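Local coordinates for DNA polymerase III, beta subunit (Eubacterium rectale, PDB 3T0P), which probably tethers DNA polymerase and other proteins to DNA as a ring-shaped sliding clamp, conferring processivity on replication, at residues K13-V18 with I43-N48; I68-K73 with F106-K111; D86-T91 with V98-K103. All blocks are in the same frame, centred on the assembly; numbering follows the deposited sequence.

Contact 1: K13-V18 with I43-N48; sequences KGVNIV and IKLMAN. With ACT (acetate ion), chain S.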
loop_
_atom_site.group_PDB
_atom_site.type_symbol
_atom_site.label_atom_id
_atom_site.label_comp_id
_atom_site.label_asym_id
_atom_site.label_seq_id
_atom_site.Cartn_x
_atom_site.Cartn_y
_atom_site.Cartn_z
ATOM N N LYS B 13 -9.781 -16.919 -9.592
ATOM C CA LYS B 13 -10.742 -16.571 -8.553
ATOM C C LYS B 13 -10.685 -17.633 -7.432
ATOM O O LYS B 13 -10.633 -17.268 -6.274
ATOM C CB LYS B 13 -12.173 -16.444 -9.135
ATOM C CG LYS B 13 -13.214 -16.029 -8.111
ATOM C CD LYS B 13 -14.574 -15.813 -8.735
ATOM C CE LYS B 13 -15.509 -15.110 -7.774
ATOM N NZ LYS B 13 -16.844 -14.881 -8.387
ATOM N N GLY B 14 -10.598 -18.906 -7.799
ATOM C CA GLY B 14 -10.545 -19.999 -6.836
ATOM C C GLY B 14 -9.319 -20.019 -5.947
ATOM O O GLY B 14 -9.453 -20.204 -4.729
ATOM N N VAL B 15 -8.106 -19.858 -6.547
ATOM C CA VAL B 15 -6.860 -19.881 -5.757
ATOM C C VAL B 15 -6.825 -18.666 -4.827
ATOM O O VAL B 15 -6.345 -18.791 -3.711
ATOM C CB VAL B 15 -5.536 -20.025 -6.575
ATOM C CG1 VAL B 15 -5.618 -21.171 -7.578
ATOM C CG2 VAL B 15 -5.129 -18.721 -7.258
ATOM N N ASN B 16 -7.368 -17.520 -5.270
ATOM C CA ASN B 16 -7.451 -16.295 -4.484
ATOM C C ASN B 16 -8.401 -16.441 -3.297
ATOM O O ASN B 16 -8.234 -15.753 -2.306
ATOM C CB ASN B 16 -7.892 -15.135 -5.356
ATOM C CG ASN B 16 -6.793 -14.517 -6.178
ATOM O OD1 ASN B 16 -5.599 -14.797 -6.004
ATOM N ND2 ASN B 16 -7.171 -13.639 -7.091
ATOM N N ILE B 17 -9.388 -17.318 -3.392
ATOM C CA ILE B 17 -10.318 -17.550 -2.295
ATOM C C ILE B 17 -9.689 -18.511 -1.266
ATOM O O ILE B 17 -9.606 -18.162 -0.097
ATOM C CB ILE B 17 -11.692 -18.041 -2.831
ATOM C CG1 ILE B 17 -12.438 -16.858 -3.530
ATOM C CG2 ILE B 17 -12.537 -18.638 -1.695
ATOM C CD1 ILE B 17 -13.626 -17.263 -4.372
ATOM N N VAL B 18 -9.228 -19.688 -1.697
ATOM C CA VAL B 18 -8.720 -20.729 -0.792
ATOM C C VAL B 18 -7.411 -20.334 -0.112
ATOM O O VAL B 18 -7.155 -20.813 0.991
ATOM C CB VAL B 18 -8.628 -22.142 -1.440
ATOM C CG1 VAL B 18 -10.003 -22.610 -1.901
ATOM C CG2 VAL B 18 -7.620 -22.192 -2.587
ATOM N N ILE B 43 -14.264 -30.127 -9.872
ATOM C CA ILE B 43 -12.905 -29.664 -9.596
ATOM C C ILE B 43 -13.014 -28.846 -8.340
ATOM O O ILE B 43 -13.660 -27.798 -8.316
ATOM C CB ILE B 43 -12.219 -28.904 -10.748
ATOM C CG1 ILE B 43 -12.122 -29.789 -12.007
ATOM C CG2 ILE B 43 -10.833 -28.371 -10.291
ATOM C CD1 ILE B 43 -11.908 -29.011 -13.307
ATOM N N LYS B 44 -12.393 -29.345 -7.291
ATOM C CA LYS B 44 -12.444 -28.740 -5.977
ATOM C C LYS B 44 -11.063 -28.258 -5.567
ATOM O O LYS B 44 -10.118 -29.040 -5.616
ATOM C CB LYS B 44 -12.964 -29.806 -4.985
ATOM C CG LYS B 44 -13.952 -29.345 -3.933
ATOM C CD LYS B 44 -14.822 -30.526 -3.414
ATOM C CE LYS B 44 -14.381 -31.062 -2.059
ATOM N NZ LYS B 44 -14.917 -32.428 -1.731
ATOM N N LEU B 45 -10.942 -26.977 -5.172
ATOM C CA LEU B 45 -9.720 -26.430 -4.596
ATOM C C LEU B 45 -9.916 -26.402 -3.120
ATOM O O LEU B 45 -11.007 -26.069 -2.676
ATOM C CB LEU B 45 -9.379 -25.032 -5.099
ATOM C CG LEU B 45 -8.962 -24.880 -6.541
ATOM C CD1 LEU B 45 -8.517 -23.464 -6.801
ATOM C CD2 LEU B 45 -7.872 -25.870 -6.934
HETATM N N MSE B 46 -8.882 -26.702 -2.344
HETATM C CA MSE B 46 -9.021 -26.752 -0.890
HETATM C C MSE B 46 -7.751 -26.316 -0.178
HETATM O O MSE B 46 -6.652 -26.679 -0.593
HETATM C CB MSE B 46 -9.374 -28.191 -0.489
HETATM C CG MSE B 46 -9.908 -28.341 0.921
HETATM SE SE MSE B 46 -10.395 -30.242 1.355
HETATM C CE MSE B 46 -11.289 -30.757 -0.325
ATOM N N ALA B 47 -7.914 -25.540 0.894
ATOM C CA ALA B 47 -6.855 -25.153 1.813
ATOM C C ALA B 47 -7.363 -25.339 3.239
ATOM O O ALA B 47 -8.535 -25.063 3.528
ATOM C CB ALA B 47 -6.389 -23.741 1.574
ATOM N N ASN B 48 -6.533 -25.944 4.090
ATOM C CA ASN B 48 -6.911 -26.216 5.469
ATOM C C ASN B 48 -5.743 -26.001 6.407
ATOM O O ASN B 48 -4.693 -26.602 6.204
ATOM C CB ASN B 48 -7.447 -27.647 5.599
ATOM C CG ASN B 48 -8.049 -27.945 6.936
ATOM O OD1 ASN B 48 -8.362 -27.048 7.720
ATOM N ND2 ASN B 48 -8.230 -29.218 7.228
HETATM C C ACT S . -11.344 -27.454 9.614
HETATM O O ACT S . -10.466 -28.313 9.465
HETATM O OXT ACT S . -11.460 -26.633 8.756
HETATM C CH3 ACT S . -12.289 -27.419 10.785
#
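Leu45 reaches from strand 43-48 to the backbone of helix 8-18 where Gly14 is followed by Val15. Leu45 CB lies against the valine at the end of the helix, 4.1 Å from Val18 CG1. CG stands anti to its own carbonyl carbon (chi1 -68°), and from there Leu45 CD1 goes on to the helix, where it meets Gly14 C and, at 3.6 Å, Val15 N. Leu45 CD1 also touches Val15 CG1 at 3.8 Å, the two side chains crossing obliquely. Gly14 has no side chain, and a CB on it would come tight against Leu45 CD1. Val18 lies across Leu45 at about a right angle; its CG1 rests 3.7 Å from Leu45 O. Further along, Ala47 CB sits close to the helix backbone, 3.1 Å from Val18 O. No hydrogen bond joins the segments; buried aliphatic side chains pack on each other and on backbone atoms. Segment 13-18 of the helix runs at 21° to strand 43-48, the two axes 8.2 Å apart at closest. Strand 43-48 lies between strands 33-38 and 52-58 in its sheet; Val18 also touches Ile34 and Thr56 on these neighbours, while Val15 packs on Phe75 and Ser76 of helix 72-81.

Contact 2: I68-K73 with F106-K111; sequences IALDAK and FNIIGK
Ala69 and Lys111 form a single antiparallel hydrogen-bonded pair, held by two backbone bonds. Ala69 N donates to Lys111 O at 3.0 Å, and Lys111 N returns a bond to Ala69 O at 2.9 Å. Beside this bridge their CB atoms lie 4.1 Å apart, while the extended lysine chain leads away from the strand. Ile68 borders the other side of the pairing: its CG1, anti to the backbone N (chi1 -162°), lies 3.8 Å from Lys111 O. Gly110 fits closely here, with its CA 3.3 Å from Ala69 O and 3.8 Å from Leu70 CD2; a CB on this residue would clash with Ile68 CG1. Leu70 CD2 also meets Ile108 CD1 at 4.1 Å, where the two side chains cross at about a right angle.

Further out, Ile74 and Ile78 of helix 72-81 pack on Ile108, and Phe75 of that helix packs on Leu70. Asp71 caps the start of the helix through OD2, which accepts a hydrogen bond from Ile74 N. Phe106 and Asn107 pair with a strand of the second subunit, carrying the sheet across the dimer interface. Strand 66-71 is hydrogen-bonded to strand 33-38 (Ile68 with Ile36, Leu70 with Ile34), and strand 104-109 to strand 96-101; the bridge thus joins strands outermost in their two sheets within this chain, with helix 72-81 packing on side chains of both.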
loop_
_atom_site.group_PDB
_atom_site.type_symbol
_atom_site.label_atom_id
_atom_site.label_comp_id
_atom_site.label_asym_id
_atom_site.label_seq_id
_atom_site.Cartn_x
_atom_site.Cartn_y
_atom_site.Cartn_z
ATOM N N ILE B 68 -3.866 -33.798 -6.283
ATOM C CA ILE B 68 -2.510 -33.293 -6.082
ATOM C C ILE B 68 -2.560 -32.110 -5.106
ATOM O O ILE B 68 -3.558 -31.392 -5.083
ATOM C CB ILE B 68 -1.807 -32.902 -7.443
ATOM C CG1 ILE B 68 -0.279 -32.802 -7.291
ATOM C CG2 ILE B 68 -2.349 -31.607 -8.076
ATOM C CD1 ILE B 68 0.440 -34.041 -7.629
ATOM N N ALA B 69 -1.475 -31.904 -4.341
ATOM C CA ALA B 69 -1.244 -30.741 -3.479
ATOM C C ALA B 69 -0.115 -29.948 -4.090
ATOM O O ALA B 69 0.916 -30.512 -4.411
ATOM C CB ALA B 69 -0.898 -31.155 -2.049
ATOM N N LEU B 70 -0.319 -28.661 -4.303
ATOM C CA LEU B 70 0.689 -27.774 -4.891
ATOM C C LEU B 70 0.969 -26.661 -3.938
ATOM O O LEU B 70 0.047 -26.225 -3.249
ATOM C CB LEU B 70 0.206 -27.205 -6.236
ATOM C CG LEU B 70 -0.096 -28.200 -7.350
ATOM C CD1 LEU B 70 -0.657 -27.481 -8.590
ATOM C CD2 LEU B 70 1.131 -29.012 -7.710
ATOM N N ASP B 71 2.228 -26.173 -3.899
ATOM C CA ASP B 71 2.613 -25.047 -3.062
ATOM C C ASP B 71 1.682 -23.891 -3.387
ATOM O O ASP B 71 1.589 -23.517 -4.546
ATOM C CB ASP B 71 4.088 -24.651 -3.289
ATOM C CG ASP B 71 4.490 -23.477 -2.411
ATOM O OD1 ASP B 71 4.726 -23.694 -1.202
ATOM O OD2 ASP B 71 4.454 -22.324 -2.901
ATOM N N ALA B 72 0.967 -23.368 -2.389
ATOM C CA ALA B 72 -0.004 -22.305 -2.584
ATOM C C ALA B 72 0.610 -21.053 -3.214
ATOM O O ALA B 72 -0.010 -20.487 -4.115
ATOM C CB ALA B 72 -0.661 -21.954 -1.261
ATOM N N LYS B 73 1.817 -20.633 -2.770
ATOM C CA LYS B 73 2.468 -19.432 -3.291
ATOM C C LYS B 73 2.844 -19.602 -4.757
ATOM O O LYS B 73 2.431 -18.778 -5.574
ATOM C CB LYS B 73 3.696 -19.034 -2.461
ATOM C CG LYS B 73 3.337 -18.222 -1.218
ATOM C CD LYS B 73 4.536 -17.493 -0.621
ATOM N N PHE B 106 4.902 -24.660 -17.416
ATOM C CA PHE B 106 5.611 -24.693 -16.138
ATOM C C PHE B 106 5.750 -26.110 -15.661
ATOM O O PHE B 106 4.765 -26.844 -15.666
ATOM C CB PHE B 106 4.881 -23.883 -15.055
ATOM C CG PHE B 106 5.071 -22.398 -15.166
ATOM C CD1 PHE B 106 6.158 -21.776 -14.565
ATOM C CD2 PHE B 106 4.184 -21.622 -15.906
ATOM C CE1 PHE B 106 6.346 -20.411 -14.690
ATOM C CE2 PHE B 106 4.370 -20.252 -16.031
ATOM C CZ PHE B 106 5.435 -19.648 -15.398
ATOM N N ASN B 107 6.953 -26.511 -15.236
ATOM C CA ASN B 107 7.151 -27.834 -14.636
ATOM C C ASN B 107 7.482 -27.612 -13.180
ATOM O O ASN B 107 8.416 -26.861 -12.870
ATOM C CB ASN B 107 8.222 -28.648 -15.350
ATOM C CG ASN B 107 7.913 -28.876 -16.804
ATOM O OD1 ASN B 107 7.247 -29.843 -17.172
ATOM N ND2 ASN B 107 8.338 -27.952 -17.656
ATOM N N ILE B 108 6.622 -28.136 -12.281
ATOM C CA ILE B 108 6.815 -28.036 -10.836
ATOM C C ILE B 108 6.607 -29.431 -10.242
ATOM O O ILE B 108 6.263 -30.360 -10.969
ATOM C CB ILE B 108 5.944 -26.935 -10.140
ATOM C CG1 ILE B 108 4.422 -27.165 -10.354
ATOM C CG2 ILE B 108 6.405 -25.513 -10.539
ATOM C CD1 ILE B 108 3.529 -26.264 -9.564
ATOM N N ILE B 109 6.856 -29.576 -8.939
ATOM C CA ILE B 109 6.689 -30.841 -8.238
ATOM C C ILE B 109 5.610 -30.648 -7.169
ATOM O O ILE B 109 5.668 -29.694 -6.390
ATOM C CB ILE B 109 8.031 -31.402 -7.666
ATOM C CG1 ILE B 109 8.846 -30.337 -6.885
ATOM C CG2 ILE B 109 8.884 -32.045 -8.774
ATOM N N GLY B 110 4.621 -31.526 -7.181
ATOM C CA GLY B 110 3.540 -31.502 -6.213
ATOM C C GLY B 110 3.796 -32.501 -5.107
ATOM O O GLY B 110 4.883 -33.077 -5.006
ATOM N N LYS B 111 2.798 -32.683 -4.254
ATOM C CA LYS B 111 2.813 -33.621 -3.134
ATOM C C LYS B 111 1.575 -34.465 -3.209
ATOM O O LYS B 111 0.581 -34.052 -3.814
ATOM C CB LYS B 111 2.869 -32.874 -1.783
ATOM C CG LYS B 111 4.245 -32.348 -1.430
ATOM C CD LYS B 111 4.268 -31.713 -0.048
ATOM C CE LYS B 111 5.624 -31.116 0.256
ATOM N NZ LYS B 111 5.913 -31.113 1.713
#

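Contact 3: D86-T91 with V98-K103; sequences DVTIET and VISCEK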
loop_
_atom_site.group_PDB
_atom_site.type_symbol
_atom_site.label_atom_id
_atom_site.label_comp_id
_atom_site.label_asym_id
_atom_site.label_seq_id
_atom_site.Cartn_x
_atom_site.Cartn_y
_atom_site.Cartn_z
ATOM N N ASP B 86 -7.247 -21.108 -21.604
ATOM C CA ASP B 86 -7.468 -22.326 -20.834
ATOM C C ASP B 86 -6.170 -22.835 -20.287
ATOM O O ASP B 86 -5.147 -22.831 -20.967
ATOM C CB ASP B 86 -8.136 -23.398 -21.675
ATOM C CG ASP B 86 -9.568 -23.074 -22.016
ATOM O OD1 ASP B 86 -10.187 -22.234 -21.294
ATOM O OD2 ASP B 86 -10.084 -23.664 -22.976
ATOM N N VAL B 87 -6.207 -23.223 -19.039
ATOM C CA VAL B 87 -5.049 -23.729 -18.333
ATOM C C VAL B 87 -5.192 -25.238 -18.213
ATOM O O VAL B 87 -6.220 -25.720 -17.736
ATOM C CB VAL B 87 -4.910 -23.048 -16.948
ATOM C CG1 VAL B 87 -3.747 -23.639 -16.160
ATOM C CG2 VAL B 87 -4.748 -21.533 -17.097
ATOM N N THR B 88 -4.158 -25.974 -18.619
ATOM C CA THR B 88 -4.138 -27.411 -18.438
ATOM C C THR B 88 -3.201 -27.711 -17.271
ATOM O O THR B 88 -2.094 -27.160 -17.176
ATOM C CB THR B 88 -3.733 -28.133 -19.742
ATOM O OG1 THR B 88 -4.670 -27.751 -20.748
ATOM C CG2 THR B 88 -3.736 -29.658 -19.599
ATOM N N ILE B 89 -3.666 -28.575 -16.382
ATOM C CA ILE B 89 -2.905 -29.087 -15.252
ATOM C C ILE B 89 -2.824 -30.592 -15.431
ATOM O O ILE B 89 -3.859 -31.267 -15.482
ATOM C CB ILE B 89 -3.472 -28.707 -13.855
ATOM C CG1 ILE B 89 -3.654 -27.166 -13.710
ATOM C CG2 ILE B 89 -2.558 -29.281 -12.743
ATOM C CD1 ILE B 89 -4.427 -26.733 -12.434
ATOM N N GLU B 90 -1.594 -31.105 -15.522
ATOM C CA GLU B 90 -1.313 -32.513 -15.687
ATOM C C GLU B 90 -0.260 -32.957 -14.677
ATOM O O GLU B 90 0.763 -32.292 -14.515
ATOM C CB GLU B 90 -0.847 -32.793 -17.117
ATOM C CG GLU B 90 -0.873 -34.271 -17.467
ATOM C CD GLU B 90 -1.070 -34.631 -18.929
ATOM O OE1 GLU B 90 -1.011 -33.725 -19.796
ATOM O OE2 GLU B 90 -1.282 -35.834 -19.207
ATOM N N THR B 91 -0.517 -34.075 -14.005
ATOM C CA THR B 91 0.410 -34.667 -13.036
ATOM C C THR B 91 0.713 -36.121 -13.420
ATOM O O THR B 91 -0.012 -36.712 -14.225
ATOM C CB THR B 91 -0.162 -34.621 -11.601
ATOM O OG1 THR B 91 -1.220 -35.574 -11.506
ATOM C CG2 THR B 91 -0.669 -33.241 -11.195
ATOM N N VAL B 98 2.764 -30.427 -14.659
ATOM C CA VAL B 98 2.877 -29.525 -15.804
ATOM C C VAL B 98 1.629 -28.655 -15.842
ATOM O O VAL B 98 0.505 -29.162 -15.835
ATOM C CB VAL B 98 3.094 -30.238 -17.160
ATOM C CG1 VAL B 98 3.577 -29.239 -18.203
ATOM C CG2 VAL B 98 4.072 -31.399 -17.024
ATOM N N ILE B 99 1.835 -27.352 -15.836
ATOM C CA ILE B 99 0.782 -26.353 -15.934
ATOM C C ILE B 99 1.053 -25.651 -17.248
ATOM O O ILE B 99 2.144 -25.093 -17.430
ATOM C CB ILE B 99 0.742 -25.391 -14.717
ATOM C CG1 ILE B 99 0.638 -26.177 -13.379
ATOM C CG2 ILE B 99 -0.407 -24.411 -14.887
ATOM C CD1 ILE B 99 0.809 -25.332 -12.072
ATOM N N SER B 100 0.107 -25.738 -18.186
ATOM C CA SER B 100 0.327 -25.178 -19.513
ATOM C C SER B 100 -0.840 -24.297 -19.954
ATOM O O SER B 100 -1.973 -24.498 -19.541
ATOM C CB SER B 100 0.631 -26.278 -20.532
ATOM O OG SER B 100 -0.531 -26.996 -20.877
ATOM N N CYS B 101 -0.525 -23.262 -20.717
ATOM C CA CYS B 101 -1.499 -22.278 -21.179
ATOM C C CYS B 101 -0.918 -21.592 -22.383
ATOM O O CYS B 101 0.159 -21.026 -22.269
ATOM C CB CYS B 101 -1.808 -21.273 -20.066
ATOM S SG CYS B 101 -3.071 -20.064 -20.502
ATOM N N GLU B 102 -1.635 -21.616 -23.524
ATOM C CA GLU B 102 -1.215 -21.035 -24.803
ATOM C C GLU B 102 0.116 -21.685 -25.181
ATOM O O GLU B 102 0.165 -22.914 -25.234
ATOM C CB GLU B 102 -1.140 -19.483 -24.778
ATOM C CG GLU B 102 -2.502 -18.815 -24.618
ATOM C CD GLU B 102 -2.605 -17.304 -24.759
ATOM O OE1 GLU B 102 -1.592 -16.652 -25.114
ATOM O OE2 GLU B 102 -3.706 -16.769 -24.483
ATOM N N LYS B 103 1.201 -20.896 -25.306
ATOM C CA LYS B 103 2.521 -21.436 -25.657
ATOM C C LYS B 103 3.492 -21.472 -24.447
ATOM O O LYS B 103 4.702 -21.618 -24.629
ATOM C CB LYS B 103 3.146 -20.618 -26.797
ATOM C CG LYS B 103 2.451 -20.765 -28.142
ATOM C CD LYS B 103 3.319 -20.165 -29.241
ATOM C CE LYS B 103 2.526 -19.653 -30.414
ATOM N NZ LYS B 103 2.759 -18.202 -30.630
HETATM O O HOH W 1 -4.307 -22.612 -23.533
#
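Thr88 with Ser100 and Glu90 with Val98 are the two hydrogen-bonded pairs of this antiparallel ladder. Each has two backbone bonds: Thr88 N to Ser100 O and Ser100 N to Thr88 O are both 2.8 Å, and the shortest, Val98 N to Glu90 O, is 2.7 Å and nearly straight (171°). Between them Ile89 and Ile99 make a non-hydrogen-bonded pair. Here weaker CA-H...O contacts fill in, among them Ile99 CA to Thr88 O at 3.2 Å.

Apolar contacts gather on the face of Ile89 and Ile99. Val87 CG1, anti to its backbone N (chi1 176°), meets Ile99 CG2 at 3.7 Å, while Val87 CG2 lies 4.1 Å from Cys101 SG. An alanine in place of Val87 would probably open a gap between Ile99 and Cys101, depriving both of the valine methyls they pack on. On the other face, Ser100 OG approaches Thr88 CB at 3.6 Å.

A water links the start of strand 86-91 to the turn after strand 96-101, donating to Asp86 O and accepting from Glu102 N. Lys103, in the same turn, forms a salt bridge with Asp308 of the second subunit. The arrangement is a beta hairpin within the antiparallel sheet of the clamp's N-terminal domain: Val87 and Ile89 also touch Leu11 of helix 8-18, placing the apolar face against a helix.

Contact 1 is the wholly buried one, a helix laid on a sheet by apolar packing without a hydrogen bond between its segments. Contact 2 is mostly buried but reaches solvent at Lys111, and contact 3 is partly exposed; both rest on backbone bonds, a single bridge in one and a regular ladder in the other. Strands 43-48 and 66-71 bring contacts 1 and 2 to the same sheet, their centres about 14 Å apart. Contacts 2 and 3 meet directly in the neighbouring strands 96-101 and 104-109, where Ile108 CD1 packs on Ile99 CD1 at 3.8 Å. Contact 3 is nested in the chain loop that contact 2 closes.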